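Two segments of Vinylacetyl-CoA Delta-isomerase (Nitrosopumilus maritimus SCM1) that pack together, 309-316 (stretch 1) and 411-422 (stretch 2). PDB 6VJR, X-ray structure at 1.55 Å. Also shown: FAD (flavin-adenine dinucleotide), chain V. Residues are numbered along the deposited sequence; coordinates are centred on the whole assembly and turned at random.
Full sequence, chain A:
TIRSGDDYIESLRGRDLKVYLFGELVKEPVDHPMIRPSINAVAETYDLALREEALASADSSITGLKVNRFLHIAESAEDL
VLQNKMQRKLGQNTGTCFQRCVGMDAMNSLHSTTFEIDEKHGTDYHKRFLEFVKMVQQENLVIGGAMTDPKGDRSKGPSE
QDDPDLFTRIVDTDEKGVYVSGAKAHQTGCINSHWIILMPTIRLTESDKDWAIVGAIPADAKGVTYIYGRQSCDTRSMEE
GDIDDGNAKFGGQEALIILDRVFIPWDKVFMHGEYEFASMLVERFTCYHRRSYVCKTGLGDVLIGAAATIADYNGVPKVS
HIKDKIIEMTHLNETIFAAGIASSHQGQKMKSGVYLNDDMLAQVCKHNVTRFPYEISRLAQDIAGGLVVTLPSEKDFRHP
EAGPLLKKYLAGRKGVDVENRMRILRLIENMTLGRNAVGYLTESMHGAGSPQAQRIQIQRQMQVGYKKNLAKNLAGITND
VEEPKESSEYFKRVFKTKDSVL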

# COMPACT_ATOMS: atom_id res chain seq x y z
N THR A 309 1.81 20.46 -14.99
CA THR A 309 1.30 21.41 -15.98
C THR A 309 -0.22 21.57 -15.87
O THR A 309 -0.70 22.70 -15.90
CB THR A 309 1.75 21.04 -17.37
OG1 THR A 309 3.18 21.04 -17.46
CG2 THR A 309 1.16 21.95 -18.42
N ILE A 310 -0.96 20.46 -15.85
CA ILE A 310 -2.42 20.59 -15.77
C ILE A 310 -2.85 21.29 -14.47
O ILE A 310 -3.79 22.08 -14.46
CB ILE A 310 -3.15 19.26 -16.05
CG1 ILE A 310 -4.64 19.45 -16.20
CG2 ILE A 310 -2.88 18.21 -14.97
CD1 ILE A 310 -5.09 20.40 -17.29
N ALA A 311 -2.18 21.03 -13.35
CA ALA A 311 -2.47 21.71 -12.09
C ALA A 311 -2.32 23.23 -12.25
O ALA A 311 -3.17 24.01 -11.81
CB ALA A 311 -1.63 21.20 -10.94
N ASP A 312 -1.24 23.64 -12.92
CA ASP A 312 -0.99 25.04 -13.24
C ASP A 312 -2.11 25.63 -14.09
O ASP A 312 -2.71 26.65 -13.72
CB ASP A 312 0.37 25.09 -13.91
CG ASP A 312 0.80 26.41 -14.50
OD1 ASP A 312 -0.01 27.32 -14.45
OD2 ASP A 312 1.94 26.49 -15.03
N TYR A 313 -2.47 24.93 -15.17
CA TYR A 313 -3.51 25.41 -16.08
C TYR A 313 -4.87 25.49 -15.39
O TYR A 313 -5.72 26.32 -15.77
CB TYR A 313 -3.57 24.45 -17.26
CG TYR A 313 -2.40 24.50 -18.24
CD1 TYR A 313 -1.48 25.55 -18.25
CD2 TYR A 313 -2.32 23.56 -19.27
CE1 TYR A 313 -0.48 25.58 -19.19
CE2 TYR A 313 -1.35 23.63 -20.24
CZ TYR A 313 -0.45 24.68 -20.23
OH TYR A 313 0.53 24.69 -21.19
N ASN A 314 -5.11 24.57 -14.42
CA ASN A 314 -6.35 24.55 -13.67
C ASN A 314 -6.42 25.63 -12.62
O ASN A 314 -7.49 25.81 -12.04
CB ASN A 314 -6.66 23.20 -13.04
CG ASN A 314 -6.98 22.10 -14.01
OD1 ASN A 314 -7.38 22.36 -15.15
ND2 ASN A 314 -6.90 20.86 -13.55
N GLY A 315 -5.31 26.27 -12.27
CA GLY A 315 -5.32 27.32 -11.29
C GLY A 315 -5.03 26.88 -9.85
O GLY A 315 -5.16 27.73 -8.96
N VAL A 316 -4.54 25.64 -9.65
CA VAL A 316 -4.26 25.12 -8.34
C VAL A 316 -2.90 24.45 -8.24
O VAL A 316 -2.77 23.40 -7.64
CB VAL A 316 -5.40 24.17 -7.91
CG1 VAL A 316 -6.64 24.96 -7.53
CG2 VAL A 316 -5.70 23.10 -8.95
N ALA A 411 -11.89 26.73 -20.73
CA ALA A 411 -10.93 27.60 -20.08
C ALA A 411 -10.44 27.01 -18.76
O ALA A 411 -11.18 26.43 -17.98
CB ALA A 411 -11.55 28.95 -19.85
N GLY A 412 -9.17 27.21 -18.48
CA GLY A 412 -8.62 27.05 -17.15
C GLY A 412 -8.50 28.43 -16.51
O GLY A 412 -9.39 29.31 -16.63
N ARG A 413 -7.40 28.65 -15.81
CA ARG A 413 -7.11 29.98 -15.32
C ARG A 413 -6.89 30.96 -16.48
O ARG A 413 -6.56 30.58 -17.61
CB ARG A 413 -5.91 29.98 -14.38
CG ARG A 413 -4.61 29.64 -15.05
CD ARG A 413 -3.45 29.96 -14.14
NE ARG A 413 -2.21 29.49 -14.75
CZ ARG A 413 -1.45 30.14 -15.60
NH1 ARG A 413 -0.34 29.59 -16.06
NH2 ARG A 413 -1.79 31.35 -15.99
N LYS A 414 -7.11 32.24 -16.20
CA LYS A 414 -7.07 33.25 -17.24
C LYS A 414 -5.68 33.27 -17.86
O LYS A 414 -4.66 33.18 -17.18
CB LYS A 414 -7.48 34.60 -16.63
CG LYS A 414 -7.64 35.76 -17.56
CD LYS A 414 -8.01 37.02 -16.79
CE LYS A 414 -6.84 37.57 -16.06
NZ LYS A 414 -7.07 38.94 -15.57
N GLY A 415 -5.65 33.36 -19.18
CA GLY A 415 -4.39 33.51 -19.88
C GLY A 415 -3.88 32.20 -20.47
O GLY A 415 -3.04 32.22 -21.35
N VAL A 416 -4.39 31.07 -19.97
CA VAL A 416 -4.02 29.77 -20.49
C VAL A 416 -4.77 29.49 -21.79
O VAL A 416 -5.98 29.58 -21.89
CB VAL A 416 -4.30 28.64 -19.48
CG1 VAL A 416 -4.10 27.27 -20.11
CG2 VAL A 416 -3.48 28.88 -18.22
N ASP A 417 -4.00 29.15 -22.80
CA ASP A 417 -4.55 28.76 -24.09
C ASP A 417 -5.27 27.42 -23.97
O ASP A 417 -4.66 26.43 -23.56
CB ASP A 417 -3.36 28.69 -25.01
CG ASP A 417 -3.61 28.49 -26.49
OD1 ASP A 417 -4.69 27.93 -26.83
OD2 ASP A 417 -2.69 28.91 -27.28
N VAL A 418 -6.55 27.39 -24.34
CA VAL A 418 -7.34 26.17 -24.21
C VAL A 418 -6.72 25.03 -25.00
O VAL A 418 -6.70 23.90 -24.53
CB VAL A 418 -8.83 26.40 -24.55
CG1 VAL A 418 -9.61 25.11 -24.70
CG2 VAL A 418 -9.47 27.29 -23.50
N GLU A 419 -6.12 25.32 -26.17
CA GLU A 419 -5.50 24.26 -26.92
C GLU A 419 -4.37 23.60 -26.11
O GLU A 419 -4.15 22.39 -26.18
CB GLU A 419 -4.95 24.80 -28.23
CG GLU A 419 -4.41 23.67 -29.10
CD GLU A 419 -3.97 24.06 -30.50
OE1 GLU A 419 -4.51 25.04 -31.06
OE2 GLU A 419 -3.02 23.40 -31.01
N ASN A 420 -3.61 24.40 -25.35
CA ASN A 420 -2.55 23.83 -24.53
C ASN A 420 -3.11 22.95 -23.41
O ASN A 420 -2.54 21.88 -23.11
CB ASN A 420 -1.63 24.90 -23.95
CG ASN A 420 -0.81 25.61 -25.00
OD1 ASN A 420 -0.56 25.10 -26.09
ND2 ASN A 420 -0.30 26.77 -24.62
N ARG A 421 -4.23 23.37 -22.78
CA ARG A 421 -4.86 22.54 -21.77
C ARG A 421 -5.34 21.22 -22.36
O ARG A 421 -5.13 20.17 -21.77
CB ARG A 421 -5.94 23.35 -21.10
CG ARG A 421 -6.60 22.69 -19.91
CD ARG A 421 -7.43 23.69 -19.10
NE ARG A 421 -8.08 23.06 -17.95
CZ ARG A 421 -9.36 22.69 -17.83
NH1 ARG A 421 -10.22 22.96 -18.80
NH2 ARG A 421 -9.72 21.97 -16.78
N MET A 422 -5.95 21.27 -23.54
CA MET A 422 -6.33 20.06 -24.25
C MET A 422 -5.13 19.16 -24.53
O MET A 422 -5.19 17.95 -24.33
CB MET A 422 -7.09 20.35 -25.53
CG MET A 422 -8.37 21.06 -25.27
SD MET A 422 -9.37 21.44 -26.73
CE MET A 422 -9.06 19.91 -27.62
PA FAD V . -10.97 19.32 -10.98
O1A FAD V . -11.87 19.97 -10.01
O2A FAD V . -10.26 20.15 -11.99
O5B FAD V . -9.97 18.44 -10.12
C5B FAD V . -8.61 18.23 -10.56
C4B FAD V . -7.69 18.18 -9.36
O4B FAD V . -7.63 19.51 -8.79
C3B FAD V . -8.15 17.25 -8.21
O3B FAD V . -7.02 16.67 -7.55
C2B FAD V . -8.91 18.21 -7.26
O2B FAD V . -8.97 17.83 -5.90
C1B FAD V . -8.08 19.48 -7.43
N9A FAD V . -8.77 20.72 -7.12
C8A FAD V . -9.77 21.32 -7.84
N7A FAD V . -10.19 22.44 -7.30
C5A FAD V . -9.44 22.59 -6.16
C6A FAD V . -9.40 23.61 -5.19
N6A FAD V . -10.17 24.69 -5.23
N1A FAD V . -8.54 23.46 -4.15
C2A FAD V . -7.76 22.36 -4.15
N3A FAD V . -7.71 21.35 -5.01
C4A FAD V . -8.55 21.54 -6.04
N1 FAD V . -20.76 15.28 -12.92
C2 FAD V . -22.11 15.49 -13.05
O2 FAD V . -22.68 16.50 -12.65
N3 FAD V . -22.88 14.53 -13.68
C4 FAD V . -22.47 13.32 -14.18
O4 FAD V . -23.25 12.58 -14.79
C4X FAD V . -21.06 13.15 -14.12
N5 FAD V . -20.54 12.03 -14.64
C5X FAD V . -19.17 11.94 -14.75
C6 FAD V . -18.58 10.90 -15.47
C7 FAD V . -17.19 10.83 -15.66
C7M FAD V . -16.59 9.75 -16.52
C8 FAD V . -16.36 11.67 -14.92
C8M FAD V . -14.87 11.62 -15.07
C9 FAD V . -16.93 12.71 -14.21
C9A FAD V . -18.33 12.86 -14.10
N10 FAD V . -18.92 13.93 -13.42
C10 FAD V . -20.28 14.17 -13.48
C1' FAD V . -18.04 15.02 -12.98
C2' FAD V . -17.26 14.82 -11.69
O2' FAD V . -18.14 15.12 -10.61
C3' FAD V . -16.06 15.76 -11.69
O3' FAD V . -15.14 15.19 -12.61
C4' FAD V . -15.45 15.98 -10.30
O4' FAD V . -16.27 16.77 -9.45
C5' FAD V . -14.07 16.60 -10.39
O5' FAD V . -14.22 17.90 -11.03
P FAD V . -13.28 18.24 -12.28
O1P FAD V . -13.40 17.20 -13.29
O2P FAD V . -13.59 19.64 -12.64
O3P FAD V . -11.79 18.17 -11.77

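One backbone hydrogen bond joins the stretches just before Gly315. The bond from Arg413 N to Tyr313 O (2.9 Å, N-H...O angle 163°) is close to linear, and Gly412 CA approaches the same Tyr313 O at 3.3 Å in a CA-H...O contact. Glycine suits position 412 because an ideal CB there would lie 2.1 Å from Tyr313 O, a clash. Gly315, at phi 93°, is the first residue to leave helical angles, in a Schellman motif: its N bonds to Asp312 O at 3.0 Å and Val316 N to Ala311 O at 3.0 Å, a conformation that favours glycine.

Two arginines provide the charged and side-chain bonds. Arg413, with CB directed toward stretch 1, forms a salt bridge from NH1 to Asp312 OD1 (2.8 Å, 151°); its NE lies 3.1 Å from both Asp312 OD1 and Asp312 O, donating to each at about 140°. One carboxylate oxygen thus meets two guanidinium nitrogens near the guanidinium plane, while Asp312 OD2 is satisfied elsewhere in the structure. Arg421 repeats the pattern with a neutral partner: Arg421 NH2 and NE donate to Asn314 OD1 at 2.9 and 3.0 Å. The CB of Asn314 points away, but the end of the side chain, in the m rotamer, comes nearer and places OD1 within reach of Arg421.

Apolar packing centres on buried Tyr313, which has 126 Å² covered, the largest share in an interface of 438 Å² summed over both sides. Val416 CG1 sits 3.9 Å from the Tyr313 ring centroid, 21° off the normal, a CH-pi contact that suits a branched apolar side chain. The Tyr313 side chain also reaches the helix beginning at Val418, with Tyr313 CD2 3.7 Å from Arg421 CA and Tyr313 OH, hydrogen-bonded elsewhere in the structure, 3.5 Å from Asn420 CB. Ile310, also buried, packs its CD1 3.8 Å from Arg421 CG, against the aliphatic part of that long side chain.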